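Side-chain contacts in bifunctional endo-1,4-beta-xylanase A (Neocallimastix patriciarum, PDB 2VG9), which probably hydrolyses the internal beta-1,4 linkages of xylan, as a family 11 glycoside hydrolase with a beta jelly-roll fold: residues A[75-80]-A[91-96]; A[112-117]-A[170-175]. All blocks are in the same frame, centred on the assembly; numbering follows the deposited sequence.

Contact 1: A[75-80]-A[91-96]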
ATOM      1  N   LEU A  75     -11.339  -6.280   0.038  1.00 10.11           N
ATOM      2  CA  LEU A  75     -10.112  -6.735   0.710  1.00  9.99           C
ATOM      3  C   LEU A  75     -10.448  -6.961   2.176  1.00  9.57           C
ATOM      4  O   LEU A  75     -10.954  -6.051   2.846  1.00  9.09           O
ATOM      5  CB  LEU A  75      -8.927  -5.746   0.542  1.00 10.24           C
ATOM      6  CG  LEU A  75      -7.531  -6.130   1.140  1.00  9.81           C
ATOM      7  CD1 LEU A  75      -6.384  -5.503   0.350  1.00  9.45           C
ATOM      8  CD2 LEU A  75      -7.387  -5.702   2.610  1.00  8.09           C
ATOM      9  N   ASP A  76     -10.151  -8.170   2.661  1.00  8.50           N
ATOM     10  CA  ASP A  76     -10.389  -8.526   4.050  1.00  8.79           C
ATOM     11  C   ASP A  76      -9.043  -8.888   4.611  1.00  8.57           C
ATOM     12  O   ASP A  76      -8.284  -9.583   3.953  1.00  9.34           O
ATOM     13  CB  ASP A  76     -11.324  -9.729   4.147  1.00  8.60           C
ATOM     14  CG  ASP A  76     -12.700  -9.439   3.621  1.00  9.53           C
ATOM     15  OD1 ASP A  76     -13.325  -8.511   4.105  1.00  8.60           O
ATOM     16  OD2 ASP A  76     -13.171 -10.147   2.707  1.00 12.46           O
ATOM     17  N   TYR A  77      -8.733  -8.405   5.802  1.00  8.07           N
ATOM     18  CA  TYR A  77      -7.421  -8.622   6.397  1.00  8.08           C
ATOM     19  C   TYR A  77      -7.538  -8.744   7.925  1.00  8.92           C
ATOM     20  O   TYR A  77      -8.482  -8.232   8.543  1.00  8.37           O
ATOM     21  CB  TYR A  77      -6.439  -7.491   5.976  1.00  8.97           C
ATOM     22  CG  TYR A  77      -6.688  -6.161   6.685  1.00  8.35           C
ATOM     23  CD1 TYR A  77      -5.831  -5.721   7.710  1.00  8.81           C
ATOM     24  CD2 TYR A  77      -7.781  -5.363   6.338  1.00  8.67           C
ATOM     25  CE1 TYR A  77      -6.082  -4.482   8.401  1.00  9.44           C
ATOM     26  CE2 TYR A  77      -8.049  -4.139   7.002  1.00  8.10           C
ATOM     27  CZ  TYR A  77      -7.197  -3.720   8.032  1.00  8.83           C
ATOM     28  OH  TYR A  77      -7.481  -2.552   8.643  1.00  6.62           O
ATOM     29  N   ALA A  78      -6.601  -9.469   8.528  1.00  8.99           N
ATOM     30  CA  ALA A  78      -6.389  -9.420   9.991  1.00  9.25           C
ATOM     31  C   ALA A  78      -4.881  -9.512  10.234  1.00  9.32           C
ATOM     32  O   ALA A  78      -4.215 -10.389   9.660  1.00  8.84           O
ATOM     33  CB  ALA A  78      -7.133 -10.566  10.719  1.00  8.83           C
ATOM     34  N   ALA A  79      -4.378  -8.604  11.077  1.00  8.77           N
ATOM     35  CA  ALA A  79      -2.951  -8.434  11.365  1.00  9.57           C
ATOM     36  C   ALA A  79      -2.702  -8.003  12.819  1.00 10.11           C
ATOM     37  O   ALA A  79      -3.574  -7.435  13.465  1.00 10.90           O
ATOM     38  CB  ALA A  79      -2.327  -7.393  10.419  1.00  8.56           C
ATOM     39  N   THR A  80      -1.497  -8.283  13.308  1.00 11.56           N
ATOM     40  CA  THR A  80      -0.912  -7.538  14.426  1.00 13.00           C
ATOM     41  C   THR A  80       0.197  -6.701  13.790  1.00 13.50           C
ATOM     42  O   THR A  80       0.838  -7.123  12.832  1.00 14.29           O
ATOM     43  CB  THR A  80      -0.355  -8.453  15.553  1.00 13.18           C
ATOM     44  OG1 THR A  80       0.545  -9.390  14.984  1.00 16.39           O
ATOM     45  CG2 THR A  80      -1.479  -9.242  16.219  1.00 13.56           C
ATOM     46  N   SER A  91       5.670   4.537  10.304  1.00  9.04           N
ATOM     47  CA  SER A  91       5.317   3.387   9.509  1.00  9.25           C
ATOM     48  C   SER A  91       3.815   3.425   9.271  1.00  9.44           C
ATOM     49  O   SER A  91       3.084   4.211   9.896  1.00  9.38           O
ATOM     50  CB  SER A  91       5.782   2.070  10.164  1.00  9.13           C
ATOM     51  OG  SER A  91       5.229   1.903  11.443  1.00 10.53           O
ATOM     52  N   ARG A  92       3.359   2.590   8.345  1.00  9.04           N
ATOM     53  CA  ARG A  92       1.953   2.501   8.052  1.00  8.66           C
ATOM     54  C   ARG A  92       1.595   1.099   7.597  1.00  8.77           C
ATOM     55  O   ARG A  92       2.433   0.364   7.036  1.00  8.32           O
ATOM     56  CB  ARG A  92       1.593   3.492   6.953  1.00 10.17           C
ATOM     57  CG  ARG A  92       2.125   3.105   5.570  1.00 12.77           C
ATOM     58  CD  ARG A  92       1.823   4.211   4.563  1.00 17.19           C
ATOM     59  NE  ARG A  92       2.734   5.318   4.807  1.00 18.87           N
ATOM     60  CZ  ARG A  92       3.000   6.305   3.954  1.00 20.97           C
ATOM     61  NH1 ARG A  92       2.413   6.374   2.760  1.00 21.07           N
ATOM     62  NH2 ARG A  92       3.856   7.242   4.317  1.00 19.16           N
ATOM     63  N   LEU A  93       0.340   0.745   7.841  1.00  8.03           N
ATOM     64  CA  LEU A  93      -0.275  -0.457   7.276  1.00  8.70           C
ATOM     65  C   LEU A  93      -1.438   0.021   6.390  1.00  9.15           C
ATOM     66  O   LEU A  93      -2.377   0.700   6.868  1.00  8.94           O
ATOM     67  CB  LEU A  93      -0.803  -1.343   8.404  1.00  8.41           C
ATOM     68  CG  LEU A  93      -1.476  -2.682   8.089  1.00  9.12           C
ATOM     69  CD1 LEU A  93      -0.489  -3.624   7.452  1.00  9.13           C
ATOM     70  CD2 LEU A  93      -2.078  -3.270   9.406  1.00  8.72           C
ATOM     71  N   CYS A  94      -1.371  -0.329   5.106  1.00  9.32           N
ATOM     72  CA  CYS A  94      -2.297   0.231   4.136  1.00  8.86           C
ATOM     73  C   CYS A  94      -2.600  -0.690   2.963  1.00  8.62           C
ATOM     74  O   CYS A  94      -1.805  -1.557   2.620  1.00  8.89           O
ATOM     75  CB  CYS A  94      -1.760   1.585   3.613  1.00  8.45           C
ATOM     76  SG  CYS A  94      -0.187   1.470   2.721  1.00 10.44           S
ATOM     77  N   VAL A  95      -3.748  -0.485   2.331  1.00  8.46           N
ATOM     78  CA  VAL A  95      -3.982  -1.046   0.995  1.00  8.66           C
ATOM     79  C   VAL A  95      -3.161  -0.172   0.060  1.00  8.97           C
ATOM     80  O   VAL A  95      -3.042   1.059   0.281  1.00  9.13           O
ATOM     81  CB  VAL A  95      -5.456  -0.958   0.545  1.00  9.45           C
ATOM     82  CG1 VAL A  95      -5.701  -1.655  -0.800  1.00  6.58           C
ATOM     83  CG2 VAL A  95      -6.418  -1.483   1.607  1.00  9.45           C
ATOM     84  N   TYR A  96      -2.593  -0.792  -0.979  1.00  8.40           N
ATOM     85  CA  TYR A  96      -1.639  -0.115  -1.842  1.00  9.12           C
ATOM     86  C   TYR A  96      -1.719  -0.579  -3.306  1.00  9.14           C
ATOM     87  O   TYR A  96      -2.033  -1.727  -3.563  1.00  8.22           O
ATOM     88  CB  TYR A  96      -0.236  -0.393  -1.312  1.00  8.47           C
ATOM     89  CG  TYR A  96       0.880   0.135  -2.177  1.00  9.14           C
ATOM     90  CD1 TYR A  96       1.397   1.427  -1.981  1.00  9.36           C
ATOM     91  CD2 TYR A  96       1.442  -0.654  -3.166  1.00 11.57           C
ATOM     92  CE1 TYR A  96       2.436   1.907  -2.761  1.00 11.09           C
ATOM     93  CE2 TYR A  96       2.484  -0.175  -3.982  1.00 11.25           C
ATOM     94  CZ  TYR A  96       2.973   1.099  -3.779  1.00 11.86           C
ATOM     95  OH  TYR A  96       4.018   1.565  -4.579  1.00 11.11           O
TER
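Leu75 and Val95 meet tip to tip across the hydrophobic core of the beta jelly roll, with CD1 of Leu75 4.1 Å from CG1 of Val95. Further along, Leu93 uses one methyl for two partners: its CD2 lies 4.3 Å from CE1 of Tyr77, approaching that ring obliquely, and equally far from CB of Ala79. No hydrogen bond joins the segments. Their axes pass 10.1 Å apart, a separation that, with no hydrogen bonds, fits strands in two sheets packed face to face; the short segments run near-antiparallel, at 160°. The alternation along 75-80 agrees, since Leu75, Tyr77 and Ala79 all point inward. In Leu75 the CG branch is anti to the backbone N (chi1 -177°), and this carries CD1 out to Val95. Around this first shell, backbone bonds tie Leu75 to Ile172 and Tyr77 to Gly170 within the smaller sheet, while the side chain of Val95 also touches Ile114, Ile172 and Val194, and that of Leu75 touches Leu212. The Tyr77 ring is held at its far end as well, where the OH is hydrogen-bonded to OE1 of Glu116.

Contact 2: A[112-117]-A[170-175]; sequences YYIIED and GHITVS
Ile114 and Val174 have their CA atoms 8.2 Å apart and Glu116 and Gly170 9.4 Å apart, so the segments are matched in opposite chain directions, but no hydrogen bond spans them and only side chains close the distance. Glu116 and Ile172 reach for each other from opposite directions. CD1 of Ile172 sits above the flat carboxylate of Glu116, almost on the normal through its carbon, 3.4 Å from CD; a further 3.7 Å approach to CG of Glu116 shows that the same methyl also rests on the aliphatic part. The bend at chi2 (-74°) brings CD over to the isoleucine, and chi3 (-78°) turns the carboxylate face to its CD1. The oxygens are buried yet well supplied: OE1, besides its bond with Tyr77, takes a salt bridge from Arg167 NE, and OE2 is hydrogen-bonded to the OH of Tyr137. With an alanine in place of Glu116, Arg167 would probably lose this counter-charge and the hydroxyls of Tyr77 and Tyr137 this acceptor, and a gap would open beside CD1 of Ile172. Beside these polar groups the contact is wholly apolar. CD1 of Ile114 lies 4.4 Å from CG2 of Ile172 and equally far from CG1 of Val174, bridging the strand and the first turn of the helix. Between Ile172 and Val174 the chain makes an inverse gamma turn centred on Thr173, with a weak bond from Val174 N to Ile172 O (3.1 Å). On the facing segment the chain turns a corner at Glu116, where Glu116 and Asp117 both lie opposite Leu93 in a classic beta bulge. The arrangement joins the two sheets of the family 11 jelly roll, where strand 169-173, outermost in the smaller sheet, leads into helix 174-182.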
ATOM      1  N   TYR A 112      -1.622   4.814  -4.983  1.00  9.41           N
ATOM      2  CA  TYR A 112      -2.720   5.061  -4.042  1.00  9.33           C
ATOM      3  C   TYR A 112      -2.498   4.283  -2.721  1.00  9.04           C
ATOM      4  O   TYR A 112      -1.814   3.239  -2.697  1.00  7.78           O
ATOM      5  CB  TYR A 112      -4.082   4.729  -4.690  1.00  7.97           C
ATOM      6  CG  TYR A 112      -4.345   3.237  -4.879  1.00  8.21           C
ATOM      7  CD1 TYR A 112      -4.742   2.441  -3.782  1.00  8.15           C
ATOM      8  CD2 TYR A 112      -4.196   2.618  -6.136  1.00  6.87           C
ATOM      9  CE1 TYR A 112      -4.985   1.073  -3.911  1.00  7.08           C
ATOM     10  CE2 TYR A 112      -4.476   1.199  -6.306  1.00  6.93           C
ATOM     11  CZ  TYR A 112      -4.860   0.453  -5.164  1.00  9.32           C
ATOM     12  OH  TYR A 112      -5.142  -0.892  -5.214  1.00  6.34           O
ATOM     13  N   TYR A 113      -3.030   4.842  -1.636  1.00  9.62           N
ATOM     14  CA  TYR A 113      -2.881   4.322  -0.284  1.00  9.86           C
ATOM     15  C   TYR A 113      -4.235   4.395   0.410  1.00 10.04           C
ATOM     16  O   TYR A 113      -4.891   5.452   0.442  1.00 10.21           O
ATOM     17  CB  TYR A 113      -1.913   5.176   0.532  1.00 11.44           C
ATOM     18  CG  TYR A 113      -0.531   5.256  -0.016  1.00 11.95           C
ATOM     19  CD1 TYR A 113       0.497   4.460   0.488  1.00 12.15           C
ATOM     20  CD2 TYR A 113      -0.233   6.171  -1.021  1.00 13.78           C
ATOM     21  CE1 TYR A 113       1.789   4.548  -0.045  1.00 12.23           C
ATOM     22  CE2 TYR A 113       1.019   6.263  -1.552  1.00 14.23           C
ATOM     23  CZ  TYR A 113       2.024   5.463  -1.065  1.00 12.42           C
ATOM     24  OH  TYR A 113       3.268   5.620  -1.631  1.00 15.30           O
ATOM     25  N   ILE A 114      -4.662   3.280   0.978  1.00  8.91           N
ATOM     26  CA  ILE A 114      -5.801   3.333   1.872  1.00  9.42           C
ATOM     27  C   ILE A 114      -5.238   2.944   3.230  1.00 10.61           C
ATOM     28  O   ILE A 114      -4.994   1.757   3.499  1.00  8.69           O
ATOM     29  CB  ILE A 114      -6.949   2.384   1.438  1.00  9.66           C
ATOM     30  CG1 ILE A 114      -7.469   2.782   0.039  1.00  8.77           C
ATOM     31  CG2 ILE A 114      -8.102   2.427   2.448  1.00  7.41           C
ATOM     32  CD1 ILE A 114      -8.276   1.675  -0.608  1.00 11.17           C
ATOM     33  N   ILE A 115      -4.991   3.958   4.067  1.00 10.43           N
ATOM     34  CA  ILE A 115      -4.182   3.730   5.265  1.00  9.58           C
ATOM     35  C   ILE A 115      -5.066   3.417   6.448  1.00  9.87           C
ATOM     36  O   ILE A 115      -5.837   4.266   6.902  1.00  8.76           O
ATOM     37  CB  ILE A 115      -3.236   4.920   5.573  1.00 10.32           C
ATOM     38  CG1 ILE A 115      -2.427   5.296   4.321  1.00 10.02           C
ATOM     39  CG2 ILE A 115      -2.351   4.617   6.784  1.00  8.04           C
ATOM     40  CD1 ILE A 115      -1.448   6.472   4.510  1.00 10.64           C
ATOM     41  N   GLU A 116      -4.909   2.187   6.944  1.00  8.46           N
ATOM     42  CA  GLU A 116      -5.695   1.632   8.044  1.00  8.53           C
ATOM     43  C   GLU A 116      -5.102   1.902   9.421  1.00  7.56           C
ATOM     44  O   GLU A 116      -5.831   2.041  10.408  1.00  7.78           O
ATOM     45  CB  GLU A 116      -5.838   0.117   7.834  1.00  7.99           C
ATOM     46  CG  GLU A 116      -6.605  -0.208   6.580  1.00  8.93           C
ATOM     47  CD  GLU A 116      -8.114   0.077   6.761  1.00 11.47           C
ATOM     48  OE1 GLU A 116      -8.815  -0.757   7.396  1.00 11.32           O
ATOM     49  OE2 GLU A 116      -8.583   1.137   6.284  1.00  9.41           O
ATOM     50  N   ASP A 117      -3.782   1.976   9.481  1.00  7.59           N
ATOM     51  CA  ASP A 117      -3.063   2.181  10.729  1.00  9.15           C
ATOM     52  C   ASP A 117      -1.692   2.743  10.346  1.00  9.35           C
ATOM     53  O   ASP A 117      -1.215   2.561   9.191  1.00 10.35           O
ATOM     54  CB  ASP A 117      -2.930   0.853  11.508  1.00  8.46           C
ATOM     55  CG  ASP A 117      -2.651   1.051  13.016  1.00  9.32           C
ATOM     56  OD1 ASP A 117      -2.469   2.175  13.491  1.00 11.52           O
ATOM     57  OD2 ASP A 117      -2.596   0.047  13.741  1.00 12.11           O
ATOM     58  N   GLY A 170     -10.169  -6.022   9.350  1.00  8.20           N
ATOM     59  CA  GLY A 170     -11.506  -5.688   8.935  1.00  8.57           C
ATOM     60  C   GLY A 170     -11.738  -5.829   7.451  1.00  8.21           C
ATOM     61  O   GLY A 170     -10.893  -6.347   6.749  1.00  9.18           O
ATOM     62  N   HIS A 171     -12.905  -5.377   6.998  1.00  8.26           N
ATOM     63  CA  HIS A 171     -13.274  -5.400   5.590  1.00  8.09           C
ATOM     64  C   HIS A 171     -13.077  -4.024   4.959  1.00  7.81           C
ATOM     65  O   HIS A 171     -13.450  -3.015   5.560  1.00  8.19           O
ATOM     66  CB  HIS A 171     -14.743  -5.759   5.452  1.00  8.85           C
ATOM     67  CG  HIS A 171     -15.221  -5.679   4.039  1.00  7.98           C
ATOM     68  ND1 HIS A 171     -15.806  -4.543   3.518  1.00 13.10           N
ATOM     69  CD2 HIS A 171     -15.108  -6.555   3.013  1.00  3.45           C
ATOM     70  CE1 HIS A 171     -16.081  -4.745   2.238  1.00  9.23           C
ATOM     71  NE2 HIS A 171     -15.657  -5.949   1.908  1.00 11.24           N
ATOM     72  N   ILE A 172     -12.465  -3.986   3.778  1.00  7.61           N
ATOM     73  CA  ILE A 172     -12.369  -2.752   2.995  1.00  7.51           C
ATOM     74  C   ILE A 172     -13.017  -2.966   1.623  1.00  7.12           C
ATOM     75  O   ILE A 172     -12.631  -3.865   0.860  1.00  6.63           O
ATOM     76  CB  ILE A 172     -10.892  -2.296   2.803  1.00  8.66           C
ATOM     77  CG1 ILE A 172     -10.198  -2.097   4.185  1.00  7.46           C
ATOM     78  CG2 ILE A 172     -10.791  -1.050   1.826  1.00  7.03           C
ATOM     79  CD1 ILE A 172      -8.702  -1.961   4.108  1.00  4.93           C
ATOM     80  N   THR A 173     -14.010  -2.132   1.331  1.00  7.32           N
ATOM     81  CA  THR A 173     -14.564  -2.038  -0.008  1.00  7.72           C
ATOM     82  C   THR A 173     -13.689  -1.101  -0.832  1.00  8.66           C
ATOM     83  O   THR A 173     -13.987   0.097  -1.005  1.00  8.84           O
ATOM     84  CB  THR A 173     -16.041  -1.595  -0.006  1.00  7.50           C
ATOM     85  OG1 THR A 173     -16.736  -2.288   1.045  1.00  7.77           O
ATOM     86  CG2 THR A 173     -16.695  -1.852  -1.399  1.00  3.92           C
ATOM     87  N   VAL A 174     -12.603  -1.676  -1.344  1.00 10.01           N
ATOM     88  CA  VAL A 174     -11.601  -0.960  -2.112  1.00  9.67           C
ATOM     89  C   VAL A 174     -12.271  -0.168  -3.266  1.00 10.66           C
ATOM     90  O   VAL A 174     -11.928   0.997  -3.513  1.00 10.68           O
ATOM     91  CB  VAL A 174     -10.526  -1.951  -2.654  1.00 11.06           C
ATOM     92  CG1 VAL A 174      -9.569  -1.262  -3.611  1.00  9.95           C
ATOM     93  CG2 VAL A 174      -9.729  -2.601  -1.463  1.00  9.19           C
ATOM     94  N   SER A 175     -13.257  -0.774  -3.933  1.00 10.05           N
ATOM     95  CA  SER A 175     -13.947  -0.095  -5.043  1.00 10.19           C
ATOM     96  C   SER A 175     -14.698   1.180  -4.610  1.00  9.81           C
ATOM     97  O   SER A 175     -14.902   2.069  -5.432  1.00  9.86           O
ATOM     98  CB  SER A 175     -14.914  -1.077  -5.756  1.00 10.27           C
ATOM     99  OG  SER A 175     -15.671  -1.854  -4.825  1.00  9.69           O
TER

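Overall arrangement
Contacts 1 and 2 lie side by side in one core, their centres about 7 Å apart. Each spans the two sheets, and two probable hydrogen bonds join them directly, one within the smaller sheet (Leu75 O to Ile172 N, 2.7 Å) and one from sheet to sheet (Tyr77 OH to Glu116 OE1, 2.6 Å). In the larger sheet the link is the pairing of strands 89-100 and 110-115. Both contacts use the inward side of the larger sheet. Arg92, Cys94, Tyr96 and Tyr113 point to its other side, which in family 11 xylanases forms the substrate cleft, so the two contacts probably lie behind that cleft.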